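Long-range contacts in A-type flavoprotein (Giardia intestinalis, PDB 2Q9U), which probably reduces dioxygen to water at a diiron centre, using electrons passed on by bound FMN, as an oxygen-scavenging flavodiiron protein of the parasite: residues D164-S169 and E222-S228; P343-F347 and I360-L364; S40-Y44 and D55-F61. All coordinates share one frame. Residues are numbered along the deposited sequence.

Interaction 1: residues D164-S169 and E222-S228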
ATOM      1  N   ASP A 164     -28.288 -35.951   9.040  1.00 15.78           N
ATOM      2  CA  ASP A 164     -28.380 -34.988   7.954  1.00 15.58           C
ATOM      3  C   ASP A 164     -27.206 -35.051   6.958  1.00 14.69           C
ATOM      4  O   ASP A 164     -27.236 -34.378   5.920  1.00 14.72           O
ATOM      5  CB  ASP A 164     -28.537 -33.580   8.530  1.00 16.71           C
ATOM      6  CG  ASP A 164     -29.888 -33.375   9.228  1.00 18.09           C
ATOM      7  OD1 ASP A 164     -30.725 -34.295   9.177  1.00 20.50           O
ATOM      8  OD2 ASP A 164     -30.105 -32.304   9.822  1.00 17.61           O
ATOM      9  N   LYS A 165     -26.190 -35.858   7.285  1.00 13.68           N
ATOM     10  CA  LYS A 165     -25.035 -36.111   6.420  1.00 13.83           C
ATOM     11  C   LYS A 165     -24.227 -34.813   6.254  1.00 13.81           C
ATOM     12  O   LYS A 165     -23.744 -34.489   5.151  1.00 12.25           O
ATOM     13  CB  LYS A 165     -25.451 -36.684   5.051  1.00 13.02           C
ATOM     14  CG  LYS A 165     -26.432 -37.921   5.122  1.00 14.85           C
ATOM     15  CD  LYS A 165     -25.804 -39.141   5.856  1.00 15.95           C
ATOM     16  CE  LYS A 165     -26.746 -40.357   5.865  1.00 15.18           C
ATOM     17  NZ  LYS A 165     -27.957 -40.095   6.741  1.00 17.60           N
ATOM     18  N   ILE A 166     -24.084 -34.093   7.365  1.00 13.24           N
ATOM     19  CA  ILE A 166     -23.360 -32.812   7.372  1.00 12.93           C
ATOM     20  C   ILE A 166     -21.991 -32.966   7.998  1.00 12.25           C
ATOM     21  O   ILE A 166     -21.856 -33.473   9.117  1.00 13.64           O
ATOM     22  CB  ILE A 166     -24.073 -31.741   8.212  1.00 13.45           C
ATOM     23  CG1 ILE A 166     -25.531 -31.543   7.794  1.00 14.43           C
ATOM     24  CG2 ILE A 166     -23.333 -30.386   8.103  1.00 14.24           C
ATOM     25  CD1 ILE A 166     -26.375 -30.970   8.943  1.00 17.24           C
ATOM     26  N   LEU A 167     -20.972 -32.472   7.307  1.00 11.48           N
ATOM     27  CA  LEU A 167     -19.663 -32.355   7.906  1.00 10.98           C
ATOM     28  C   LEU A 167     -19.422 -30.872   8.219  1.00 11.40           C
ATOM     29  O   LEU A 167     -19.356 -30.031   7.297  1.00 12.53           O
ATOM     30  CB  LEU A 167     -18.592 -32.884   6.944  1.00 11.09           C
ATOM     31  CG  LEU A 167     -17.165 -32.851   7.502  1.00 11.74           C
ATOM     32  CD1 LEU A 167     -16.994 -33.821   8.674  1.00 13.08           C
ATOM     33  CD2 LEU A 167     -16.088 -33.111   6.428  1.00 11.38           C
ATOM     34  N   PHE A 168     -19.294 -30.541   9.491  1.00 10.75           N
ATOM     35  CA  PHE A 168     -18.877 -29.175   9.875  1.00 11.02           C
ATOM     36  C   PHE A 168     -17.356 -29.213   9.909  1.00 11.10           C
ATOM     37  O   PHE A 168     -16.750 -29.765  10.847  1.00 11.69           O
ATOM     38  CB  PHE A 168     -19.441 -28.808  11.253  1.00 10.05           C
ATOM     39  CG  PHE A 168     -20.945 -28.721  11.290  1.00 11.82           C
ATOM     40  CD1 PHE A 168     -21.602 -27.551  10.897  1.00 11.68           C
ATOM     41  CD2 PHE A 168     -21.704 -29.793  11.749  1.00  9.17           C
ATOM     42  CE1 PHE A 168     -23.004 -27.458  10.931  1.00 12.38           C
ATOM     43  CE2 PHE A 168     -23.090 -29.709  11.800  1.00 10.35           C
ATOM     44  CZ  PHE A 168     -23.749 -28.549  11.392  1.00  9.55           C
ATOM     45  N   SER A 169     -16.731 -28.694   8.859  1.00 10.91           N
ATOM     46  CA  SER A 169     -15.304 -28.966   8.667  1.00 11.42           C
ATOM     47  C   SER A 169     -14.380 -27.887   9.233  1.00 10.83           C
ATOM     48  O   SER A 169     -13.173 -28.005   9.133  1.00 10.39           O
ATOM     49  CB  SER A 169     -15.005 -29.167   7.172  1.00 11.40           C
ATOM     50  OG  SER A 169     -15.442 -28.029   6.443  1.00 10.43           O
ATOM     51  N   GLU A 222     -21.230 -41.114   4.838  1.00 18.83           N
ATOM     52  CA  GLU A 222     -21.867 -40.367   3.769  1.00 18.83           C
ATOM     53  C   GLU A 222     -21.914 -38.868   4.117  1.00 17.50           C
ATOM     54  O   GLU A 222     -22.398 -38.488   5.182  1.00 16.28           O
ATOM     55  CB  GLU A 222     -23.300 -40.887   3.533  1.00 19.67           C
ATOM     56  CG  GLU A 222     -24.037 -40.161   2.414  1.00 19.49           C
ATOM     57  CD  GLU A 222     -25.486 -40.602   2.251  1.00 21.40           C
ATOM     58  OE1 GLU A 222     -25.895 -41.598   2.881  1.00 21.82           O
ATOM     59  OE2 GLU A 222     -26.228 -39.937   1.499  1.00 23.71           O
ATOM     60  N   ILE A 223     -21.448 -38.030   3.200  1.00 16.15           N
ATOM     61  CA  ILE A 223     -21.518 -36.571   3.380  1.00 15.57           C
ATOM     62  C   ILE A 223     -22.312 -35.919   2.230  1.00 15.21           C
ATOM     63  O   ILE A 223     -21.904 -36.020   1.063  1.00 16.26           O
ATOM     64  CB  ILE A 223     -20.071 -36.000   3.455  1.00 15.56           C
ATOM     65  CG1 ILE A 223     -19.347 -36.557   4.706  1.00 14.97           C
ATOM     66  CG2 ILE A 223     -20.096 -34.461   3.461  1.00 12.80           C
ATOM     67  CD1 ILE A 223     -17.813 -36.517   4.641  1.00 16.76           C
ATOM     68  N   LYS A 224     -23.436 -35.260   2.532  1.00 14.13           N
ATOM     69  CA  LYS A 224     -24.166 -34.492   1.508  1.00 15.47           C
ATOM     70  C   LYS A 224     -23.772 -33.024   1.533  1.00 13.73           C
ATOM     71  O   LYS A 224     -23.947 -32.344   0.539  1.00 13.00           O
ATOM     72  CB  LYS A 224     -25.697 -34.541   1.708  1.00 14.35           C
ATOM     73  CG  LYS A 224     -26.311 -35.946   1.587  1.00 17.60           C
ATOM     74  CD  LYS A 224     -27.789 -35.907   1.136  1.00 19.08           C
ATOM     75  CE  LYS A 224     -28.609 -34.850   1.848  1.00 23.47           C
ATOM     76  NZ  LYS A 224     -30.096 -35.180   1.977  1.00 20.44           N
ATOM     77  N   TYR A 225     -23.310 -32.534   2.688  1.00 13.32           N
ATOM     78  CA  TYR A 225     -22.988 -31.109   2.861  1.00 13.37           C
ATOM     79  C   TYR A 225     -21.695 -30.912   3.625  1.00 12.66           C
ATOM     80  O   TYR A 225     -21.487 -31.547   4.674  1.00 12.46           O
ATOM     81  CB  TYR A 225     -24.105 -30.398   3.665  1.00 14.43           C
ATOM     82  CG  TYR A 225     -25.481 -30.526   3.034  1.00 15.04           C
ATOM     83  CD1 TYR A 225     -25.774 -29.846   1.855  1.00 14.46           C
ATOM     84  CD2 TYR A 225     -26.468 -31.369   3.592  1.00 14.86           C
ATOM     85  CE1 TYR A 225     -27.040 -29.954   1.246  1.00 17.10           C
ATOM     86  CE2 TYR A 225     -27.772 -31.475   2.997  1.00 18.24           C
ATOM     87  CZ  TYR A 225     -28.028 -30.766   1.820  1.00 18.25           C
ATOM     88  OH  TYR A 225     -29.260 -30.845   1.207  1.00 19.90           O
ATOM     89  N   ILE A 226     -20.827 -30.023   3.129  1.00 11.31           N
ATOM     90  CA  ILE A 226     -19.668 -29.630   3.924  1.00 10.10           C
ATOM     91  C   ILE A 226     -19.793 -28.150   4.265  1.00 10.82           C
ATOM     92  O   ILE A 226     -19.711 -27.275   3.376  1.00 10.46           O
ATOM     93  CB  ILE A 226     -18.323 -29.916   3.214  1.00 10.51           C
ATOM     94  CG1 ILE A 226     -18.199 -31.410   2.869  1.00 10.62           C
ATOM     95  CG2 ILE A 226     -17.160 -29.486   4.117  1.00  7.88           C
ATOM     96  CD1 ILE A 226     -17.000 -31.703   1.905  1.00 10.62           C
ATOM     97  N   LEU A 227     -20.066 -27.882   5.533  1.00 10.47           N
ATOM     98  CA  LEU A 227     -20.218 -26.508   6.002  1.00 11.00           C
ATOM     99  C   LEU A 227     -18.904 -26.085   6.646  1.00 11.13           C
ATOM    100  O   LEU A 227     -18.524 -26.555   7.712  1.00 10.71           O
ATOM    101  CB  LEU A 227     -21.390 -26.370   6.983  1.00 11.94           C
ATOM    102  CG  LEU A 227     -22.791 -26.873   6.585  1.00 14.13           C
ATOM    103  CD1 LEU A 227     -23.851 -26.316   7.538  1.00 14.56           C
ATOM    104  CD2 LEU A 227     -23.204 -26.700   5.135  1.00 14.77           C
ATOM    105  N   SER A 228     -18.191 -25.208   5.955  1.00 10.50           N
ATOM    106  CA  SER A 228     -16.864 -24.793   6.374  1.00 10.41           C
ATOM    107  C   SER A 228     -16.956 -23.544   7.265  1.00  9.67           C
ATOM    108  O   SER A 228     -17.952 -22.861   7.246  1.00  8.86           O
ATOM    109  CB  SER A 228     -16.019 -24.464   5.130  1.00 10.03           C
ATOM    110  OG  SER A 228     -14.715 -24.050   5.530  1.00 14.32           O
TER
HETATM  111  O   HOH W   1     -29.487 -34.193   4.827  1.00 22.91           O
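Two neighbouring parallel strands of the metallo-beta-lactamase-like domain meet here, joined in the chain by a largely helical excursion. At the start of 164-169, Asp-164 O takes a 2.5 Å hydrogen bond from a water that in turn accepts a weak one, 3.1 Å, from Lys-224 NZ. Lys-165 follows with positive phi; with Ile-166 it forms a G1 beta bulge opposite Cys-161, and its O accepts hydrogen bonds from Lys-224 N (2.7 Å) and Tyr-225 N (3.2 Å). Ile-166, paired with Tyr-225, sets CG2 3.9 Å from Leu-227 CG on the face covered by Ile-14 and Met-13 of strand 12-14. Leu-167 carries the regular parallel pairing: its N donates to Tyr-225 O at 2.8 Å and its O accepts from Leu-227 N at 2.9 Å, while its side chain lies with Ile-223 and Ile-226 on the other face. Phe-168 CE1 touches Leu-227 CD1 at 3.7 Å. Finally, Ser-169 N donates to Leu-227 O at 3.0 Å.

Interaction 2: residues P343-F347 and I360-L364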
ATOM      1  N   PRO A 343      11.502 -29.748  -9.666  1.00 12.76           N
ATOM      2  CA  PRO A 343      12.640 -29.182 -10.383  1.00 12.29           C
ATOM      3  C   PRO A 343      12.719 -27.680 -10.054  1.00 12.63           C
ATOM      4  O   PRO A 343      11.702 -27.011 -10.085  1.00 10.99           O
ATOM      5  CB  PRO A 343      12.252 -29.371 -11.852  1.00 12.52           C
ATOM      6  CG  PRO A 343      11.306 -30.541 -11.852  1.00 14.00           C
ATOM      7  CD  PRO A 343      10.532 -30.390 -10.578  1.00 13.42           C
ATOM      8  N   ALA A 344      13.891 -27.173  -9.688  1.00 13.32           N
ATOM      9  CA  ALA A 344      14.027 -25.764  -9.291  1.00 13.89           C
ATOM     10  C   ALA A 344      15.336 -25.172  -9.825  1.00 14.82           C
ATOM     11  O   ALA A 344      16.412 -25.784  -9.679  1.00 15.13           O
ATOM     12  CB  ALA A 344      13.952 -25.607  -7.748  1.00 14.53           C
ATOM     13  N   PHE A 345      15.228 -23.984 -10.430  1.00 14.05           N
ATOM     14  CA  PHE A 345      16.337 -23.327 -11.117  1.00 14.03           C
ATOM     15  C   PHE A 345      16.552 -21.953 -10.464  1.00 14.41           C
ATOM     16  O   PHE A 345      15.620 -21.393  -9.864  1.00 13.72           O
ATOM     17  CB  PHE A 345      15.991 -23.181 -12.604  1.00 13.59           C
ATOM     18  CG  PHE A 345      17.119 -22.703 -13.459  1.00 15.16           C
ATOM     19  CD1 PHE A 345      18.229 -23.534 -13.704  1.00 14.12           C
ATOM     20  CD2 PHE A 345      17.078 -21.448 -14.041  1.00 15.31           C
ATOM     21  CE1 PHE A 345      19.294 -23.107 -14.518  1.00 16.04           C
ATOM     22  CE2 PHE A 345      18.134 -20.992 -14.857  1.00 15.02           C
ATOM     23  CZ  PHE A 345      19.249 -21.823 -15.093  1.00 16.94           C
ATOM     24  N   ALA A 346      17.782 -21.444 -10.530  1.00 13.71           N
ATOM     25  CA  ALA A 346      18.084 -20.118  -9.967  1.00 14.46           C
ATOM     26  C   ALA A 346      18.942 -19.316 -10.927  1.00 13.87           C
ATOM     27  O   ALA A 346      19.754 -19.883 -11.647  1.00 13.30           O
ATOM     28  CB  ALA A 346      18.765 -20.240  -8.587  1.00 13.37           C
ATOM     29  N   PHE A 347      18.760 -17.993 -10.947  1.00 13.32           N
ATOM     30  CA  PHE A 347      19.601 -17.143 -11.790  1.00 13.21           C
ATOM     31  C   PHE A 347      19.637 -15.727 -11.228  1.00 13.99           C
ATOM     32  O   PHE A 347      18.875 -15.417 -10.331  1.00 13.28           O
ATOM     33  CB  PHE A 347      19.115 -17.136 -13.254  1.00 12.67           C
ATOM     34  CG  PHE A 347      17.687 -16.669 -13.428  1.00 12.27           C
ATOM     35  CD1 PHE A 347      16.615 -17.556 -13.237  1.00 11.71           C
ATOM     36  CD2 PHE A 347      17.409 -15.347 -13.780  1.00 12.72           C
ATOM     37  CE1 PHE A 347      15.291 -17.126 -13.377  1.00 12.51           C
ATOM     38  CE2 PHE A 347      16.060 -14.903 -13.927  1.00 12.55           C
ATOM     39  CZ  PHE A 347      15.011 -15.809 -13.750  1.00  9.91           C
ATOM     40  N   ILE A 360      20.584 -18.710  -3.083  1.00 13.59           N
ATOM     41  CA  ILE A 360      19.280 -19.241  -3.511  1.00 12.64           C
ATOM     42  C   ILE A 360      19.354 -20.767  -3.745  1.00 13.68           C
ATOM     43  O   ILE A 360      18.500 -21.522  -3.284  1.00 13.67           O
ATOM     44  CB  ILE A 360      18.782 -18.551  -4.768  1.00 12.47           C
ATOM     45  CG1 ILE A 360      18.410 -17.091  -4.459  1.00 11.03           C
ATOM     46  CG2 ILE A 360      17.580 -19.300  -5.305  1.00 11.26           C
ATOM     47  CD1 ILE A 360      18.165 -16.247  -5.748  1.00 12.02           C
ATOM     48  N   VAL A 361      20.390 -21.207  -4.444  1.00 13.49           N
ATOM     49  CA  VAL A 361      20.606 -22.647  -4.694  1.00 13.53           C
ATOM     50  C   VAL A 361      20.664 -23.438  -3.374  1.00 14.07           C
ATOM     51  O   VAL A 361      20.003 -24.476  -3.237  1.00 13.54           O
ATOM     52  CB  VAL A 361      21.884 -22.906  -5.558  1.00 14.16           C
ATOM     53  CG1 VAL A 361      22.413 -24.376  -5.405  1.00 13.85           C
ATOM     54  CG2 VAL A 361      21.647 -22.545  -7.077  1.00 12.93           C
ATOM     55  N   ALA A 362      21.438 -22.953  -2.408  1.00 14.16           N
ATOM     56  CA  ALA A 362      21.579 -23.646  -1.127  1.00 14.71           C
ATOM     57  C   ALA A 362      20.227 -23.724  -0.414  1.00 14.98           C
ATOM     58  O   ALA A 362      19.851 -24.776   0.143  1.00 14.75           O
ATOM     59  CB  ALA A 362      22.621 -22.954  -0.249  1.00 15.32           C
ATOM     60  N   GLU A 363      19.472 -22.613  -0.459  1.00 14.02           N
ATOM     61  CA  GLU A 363      18.182 -22.595   0.196  1.00 14.50           C
ATOM     62  C   GLU A 363      17.199 -23.526  -0.514  1.00 13.23           C
ATOM     63  O   GLU A 363      16.463 -24.270   0.144  1.00 13.27           O
ATOM     64  CB  GLU A 363      17.656 -21.147   0.318  1.00 14.78           C
ATOM     65  CG  GLU A 363      16.241 -21.031   0.885  1.00 20.28           C
ATOM     66  CD  GLU A 363      16.054 -21.545   2.300  1.00 26.80           C
ATOM     67  OE1 GLU A 363      17.026 -21.630   3.079  1.00 30.56           O
ATOM     68  OE2 GLU A 363      14.881 -21.836   2.646  1.00 31.24           O
ATOM     69  N   LEU A 364      17.183 -23.506  -1.842  1.00 12.45           N
ATOM     70  CA  LEU A 364      16.304 -24.421  -2.610  1.00 12.66           C
ATOM     71  C   LEU A 364      16.619 -25.901  -2.339  1.00 13.47           C
ATOM     72  O   LEU A 364      15.720 -26.733  -2.174  1.00 13.22           O
ATOM     73  CB  LEU A 364      16.428 -24.159  -4.106  1.00 12.45           C
ATOM     74  CG  LEU A 364      15.818 -22.860  -4.619  1.00 11.93           C
ATOM     75  CD1 LEU A 364      16.274 -22.706  -6.067  1.00 12.35           C
ATOM     76  CD2 LEU A 364      14.295 -22.940  -4.580  1.00 11.44           C
TER
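Strand 344-350 and helix 356-367 are the first two elements of a beta-alpha-beta unit in the flavodoxin-like domain, and the helix lies against one face of the parallel sheet. The short segments run nearly antiparallel, at 163°, as expected for a helix that leads the chain back toward the start of the next parallel strand; their axes approach to 8.7 Å.

The contact is essentially apolar. Ala-344 and Ala-346, two residues apart on the strand, both point toward the helix, which answers with Ile-360, Val-361 and Leu-364. Ala-346 CB is the hub: it lies 3.6 Å from Ile-360 CG2, 4.0 Å from Val-361 CG2 and 4.3 Å from Leu-364 CD1. The same Leu-364 CD1 reaches Ala-344 CB and Phe-345 O, both at 4.1 Å, so one methyl group spans both alanines.

The backbone bonds lie within the helix, where Leu-364 N donates to Ile-360 O at 2.8 Å, or run to neighbouring elements, as where Phe-345 pairs with Val-311 and Phe-313. The CA-to-CB bonds of Phe-345 and Phe-347 point away from the helix; their side chains touch helix 269-283, Phe-347 meeting the FMN-binding residue Thr-270.

With two alanine methyls meeting branched aliphatic chains, the association is consistent with van der Waals contact and burial of apolar surface, not directional bonds.

Interaction 3: residues S40-Y44 and D55-F61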
ATOM      1  N   SER A  40     -14.747 -14.836   5.907  1.00  9.63           N
ATOM      2  CA  SER A  40     -15.903 -14.913   6.816  1.00  9.48           C
ATOM      3  C   SER A  40     -15.526 -15.908   7.891  1.00  9.89           C
ATOM      4  O   SER A  40     -14.636 -16.738   7.674  1.00 10.84           O
ATOM      5  CB  SER A  40     -17.176 -15.357   6.089  1.00  9.71           C
ATOM      6  OG  SER A  40     -17.112 -16.726   5.693  1.00  8.44           O
ATOM      7  N   TYR A  41     -16.202 -15.817   9.042  1.00  9.69           N
ATOM      8  CA  TYR A  41     -16.053 -16.758  10.149  1.00  9.13           C
ATOM      9  C   TYR A  41     -17.440 -17.348  10.317  1.00  9.26           C
ATOM     10  O   TYR A  41     -18.336 -16.705  10.863  1.00  8.92           O
ATOM     11  CB  TYR A  41     -15.576 -15.996  11.406  1.00 10.33           C
ATOM     12  CG  TYR A  41     -14.485 -14.998  11.012  1.00 10.49           C
ATOM     13  CD1 TYR A  41     -13.348 -15.445  10.335  1.00 12.04           C
ATOM     14  CD2 TYR A  41     -14.592 -13.626  11.298  1.00 13.21           C
ATOM     15  CE1 TYR A  41     -12.342 -14.557   9.929  1.00 13.90           C
ATOM     16  CE2 TYR A  41     -13.577 -12.726  10.901  1.00 12.03           C
ATOM     17  CZ  TYR A  41     -12.469 -13.208  10.210  1.00 13.30           C
ATOM     18  OH  TYR A  41     -11.479 -12.339   9.766  1.00 12.92           O
ATOM     19  N   ASN A  42     -17.621 -18.544   9.774  1.00  8.21           N
ATOM     20  CA  ASN A  42     -18.917 -19.168   9.735  1.00  8.30           C
ATOM     21  C   ASN A  42     -19.142 -19.947  11.026  1.00  8.96           C
ATOM     22  O   ASN A  42     -18.266 -20.692  11.472  1.00  9.38           O
ATOM     23  CB  ASN A  42     -19.025 -20.094   8.531  1.00  7.54           C
ATOM     24  CG  ASN A  42     -18.747 -19.385   7.203  1.00  9.66           C
ATOM     25  OD1 ASN A  42     -19.066 -18.201   7.018  1.00 10.06           O
ATOM     26  ND2 ASN A  42     -18.164 -20.123   6.272  1.00  7.41           N
ATOM     27  N   SER A  43     -20.314 -19.723  11.617  1.00  9.20           N
ATOM     28  CA  SER A  43     -20.784 -20.418  12.805  1.00  8.38           C
ATOM     29  C   SER A  43     -22.176 -20.891  12.434  1.00  8.83           C
ATOM     30  O   SER A  43     -22.808 -20.265  11.613  1.00  8.76           O
ATOM     31  CB  SER A  43     -20.884 -19.434  13.976  1.00  7.73           C
ATOM     32  OG  SER A  43     -21.517 -20.056  15.093  1.00  9.64           O
ATOM     33  N   TYR A  44     -22.659 -21.966  13.055  1.00  8.81           N
ATOM     34  CA  TYR A  44     -23.947 -22.542  12.642  1.00  9.32           C
ATOM     35  C   TYR A  44     -24.833 -22.800  13.852  1.00 10.34           C
ATOM     36  O   TYR A  44     -24.332 -23.183  14.887  1.00 10.06           O
ATOM     37  CB  TYR A  44     -23.740 -23.844  11.858  1.00  9.98           C
ATOM     38  CG  TYR A  44     -22.935 -23.587  10.605  1.00  9.36           C
ATOM     39  CD1 TYR A  44     -23.552 -23.083   9.455  1.00  9.77           C
ATOM     40  CD2 TYR A  44     -21.547 -23.749  10.607  1.00  9.23           C
ATOM     41  CE1 TYR A  44     -22.788 -22.802   8.296  1.00 11.15           C
ATOM     42  CE2 TYR A  44     -20.782 -23.458   9.471  1.00  9.61           C
ATOM     43  CZ  TYR A  44     -21.415 -22.984   8.326  1.00  9.86           C
ATOM     44  OH  TYR A  44     -20.653 -22.716   7.190  1.00 11.24           O
ATOM     45  N   ASP A  55     -19.088 -23.592  16.572  1.00 10.38           N
ATOM     46  CA  ASP A  55     -18.047 -22.569  16.476  1.00 11.82           C
ATOM     47  C   ASP A  55     -18.437 -21.145  16.895  1.00 11.37           C
ATOM     48  O   ASP A  55     -19.605 -20.826  17.050  1.00 12.32           O
ATOM     49  CB  ASP A  55     -17.336 -22.630  15.096  1.00 11.54           C
ATOM     50  CG  ASP A  55     -16.550 -23.945  14.917  1.00 14.46           C
ATOM     51  OD1 ASP A  55     -15.968 -24.435  15.935  1.00 12.61           O
ATOM     52  OD2 ASP A  55     -16.541 -24.489  13.785  1.00 16.05           O
ATOM     53  N   SER A  56     -17.424 -20.309  17.105  1.00 11.73           N
ATOM     54  CA  SER A  56     -17.635 -18.899  17.390  1.00 11.00           C
ATOM     55  C   SER A  56     -16.964 -18.064  16.279  1.00 11.38           C
ATOM     56  O   SER A  56     -16.743 -18.564  15.170  1.00 10.33           O
ATOM     57  CB  SER A  56     -17.084 -18.574  18.789  1.00 12.13           C
ATOM     58  OG  SER A  56     -17.370 -17.242  19.189  1.00 11.26           O
ATOM     59  N   VAL A  57     -16.664 -16.794  16.576  1.00 11.02           N
ATOM     60  CA  VAL A  57     -16.062 -15.860  15.606  1.00 11.78           C
ATOM     61  C   VAL A  57     -15.033 -14.977  16.330  1.00 12.54           C
ATOM     62  O   VAL A  57     -15.041 -14.911  17.557  1.00 11.57           O
ATOM     63  CB  VAL A  57     -17.103 -14.914  14.917  1.00 11.55           C
ATOM     64  CG1 VAL A  57     -18.211 -15.704  14.150  1.00 10.76           C
ATOM     65  CG2 VAL A  57     -17.738 -13.966  15.911  1.00 10.26           C
ATOM     66  N   LYS A  58     -14.213 -14.274  15.539  1.00 12.88           N
ATOM     67  CA  LYS A  58     -13.196 -13.347  16.046  1.00 14.35           C
ATOM     68  C   LYS A  58     -13.869 -12.266  16.910  1.00 14.49           C
ATOM     69  O   LYS A  58     -14.919 -11.741  16.514  1.00 12.64           O
ATOM     70  CB  LYS A  58     -12.500 -12.706  14.844  1.00 15.06           C
ATOM     71  CG  LYS A  58     -11.061 -12.247  15.109  1.00 17.04           C
ATOM     72  CD  LYS A  58     -10.548 -11.459  13.893  1.00 16.96           C
ATOM     73  CE  LYS A  58      -9.925 -12.346  12.794  1.00 21.82           C
ATOM     74  NZ  LYS A  58      -9.315 -11.536  11.633  1.00 21.40           N
ATOM     75  N   TYR A  59     -13.254 -11.920  18.059  1.00 14.50           N
ATOM     76  CA  TYR A  59     -13.859 -11.026  19.068  1.00 14.98           C
ATOM     77  C   TYR A  59     -14.452  -9.677  18.577  1.00 14.52           C
ATOM     78  O   TYR A  59     -15.459  -9.238  19.114  1.00 13.96           O
ATOM     79  CB  TYR A  59     -12.906 -10.820  20.292  1.00 16.72           C
ATOM     80  CG  TYR A  59     -11.722  -9.936  19.950  1.00 19.10           C
ATOM     81  CD1 TYR A  59     -11.826  -8.526  20.024  1.00 20.03           C
ATOM     82  CD2 TYR A  59     -10.521 -10.499  19.496  1.00 20.19           C
ATOM     83  CE1 TYR A  59     -10.748  -7.696  19.669  1.00 20.59           C
ATOM     84  CE2 TYR A  59      -9.425  -9.683  19.148  1.00 22.08           C
ATOM     85  CZ  TYR A  59      -9.552  -8.280  19.240  1.00 22.77           C
ATOM     86  OH  TYR A  59      -8.485  -7.469  18.878  1.00 23.52           O
ATOM     87  N   PRO A  60     -13.877  -9.031  17.531  1.00 13.94           N
ATOM     88  CA  PRO A  60     -14.522  -7.778  17.110  1.00 14.45           C
ATOM     89  C   PRO A  60     -15.959  -7.921  16.648  1.00 13.57           C
ATOM     90  O   PRO A  60     -16.689  -6.937  16.653  1.00 13.98           O
ATOM     91  CB  PRO A  60     -13.634  -7.292  15.950  1.00 14.56           C
ATOM     92  CG  PRO A  60     -12.318  -7.946  16.221  1.00 15.43           C
ATOM     93  CD  PRO A  60     -12.665  -9.294  16.741  1.00 14.09           C
ATOM     94  N   PHE A  61     -16.349  -9.138  16.268  1.00 13.31           N
ATOM     95  CA  PHE A  61     -17.664  -9.435  15.672  1.00 12.55           C
ATOM     96  C   PHE A  61     -18.615 -10.145  16.629  1.00 12.36           C
ATOM     97  O   PHE A  61     -19.667 -10.649  16.205  1.00 11.99           O
ATOM     98  CB  PHE A  61     -17.435 -10.292  14.407  1.00 11.46           C
ATOM     99  CG  PHE A  61     -16.499  -9.648  13.434  1.00 11.26           C
ATOM    100  CD1 PHE A  61     -16.941  -8.604  12.615  1.00 13.35           C
ATOM    101  CD2 PHE A  61     -15.165 -10.040  13.361  1.00 13.75           C
ATOM    102  CE1 PHE A  61     -16.062  -7.960  11.700  1.00 15.00           C
ATOM    103  CE2 PHE A  61     -14.272  -9.410  12.456  1.00 12.59           C
ATOM    104  CZ  PHE A  61     -14.731  -8.371  11.621  1.00 12.76           C
TER
HETATM  105  O   HOH W   2     -18.000 -23.621  11.722  1.00 12.29           O
HETATM  106  O   HOH W   3     -16.178 -19.319  12.736  1.00 12.31           O
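Lys-58 NZ donates a hydrogen bond to Tyr-41 OH at 3.0 Å, linking 55-61 to 40-44. That phenol also bonds to Asp-24, so the lysine joins a small polar cluster. Ser-43 OG lies 2.8 Å from Asp-55 O, but its proton may go there or to Ile-54 O. Two waters add bridges from Asn-42 O, one to the Asp-55 side chain and one to the backbone of Ser-56. The first donates to Asn-42 O at 3.0 Å and to Asp-55 OD2 at 2.7 Å; the second donates to Asn-42 O at 2.8 Å and to Ser-56 O at 2.6 Å. Asp-55 OD1 is hydrogen-bonded to Asn-84 N. The backbones come nearest at Ser-43 and Asp-55, with CA atoms 5.1 Å apart, and at Tyr-41 and Val-57, 5.5 Å between CA atoms.

Packing centres on Tyr-41. Its CB meets Val-57 CG1 at 3.8 Å, and its CE2 meets Phe-61 CE2 at 3.7 Å, the two rings set obliquely with planes at 51°. Tyr-41 touches Asp-89 of the diiron pocket, and Ser-40 O is hydrogen-bonded to His-230 ND1 of the same pocket; the contact thus borders that pocket through Tyr-41 and Ser-40.

In the seven-stranded mixed sheet of the metallo-beta-lactamase-like domain, 40-44 belongs to strand 39-46, which lies between strands 17-24 and 52-54, whereas 55-61 leaves strand 52-54 and leads into helix 62-72, with Phe-61 at the N-cap position and Trp-65 of that helix packed on Ser-56 and Val-57.

How the interactions relate
Interactions 1 and 3 belong to the same metallo-beta-lactamase-like domain: interaction 1 lies within one sheet, while interaction 3 joins a strand of the other to the loop that follows strand 52-54. They touch: Ser-228 O is 2.7 Å from Tyr-44 OH and 2.9 Å from Asn-42 ND2, both probable hydrogen bonds, while Phe-168 and Leu-227 pack against Tyr-44. Interaction 2 stands apart in the flavodoxin-like domain, its centre about 42 Å from that of interaction 1. Chemistry follows place. Neighbouring strands in interaction 1 bond through their backbones, with an exposed end; the buried strand-helix contact of interaction 2 is aliphatic; interaction 3, also buried, combines side-chain bonds, waters and aromatic packing.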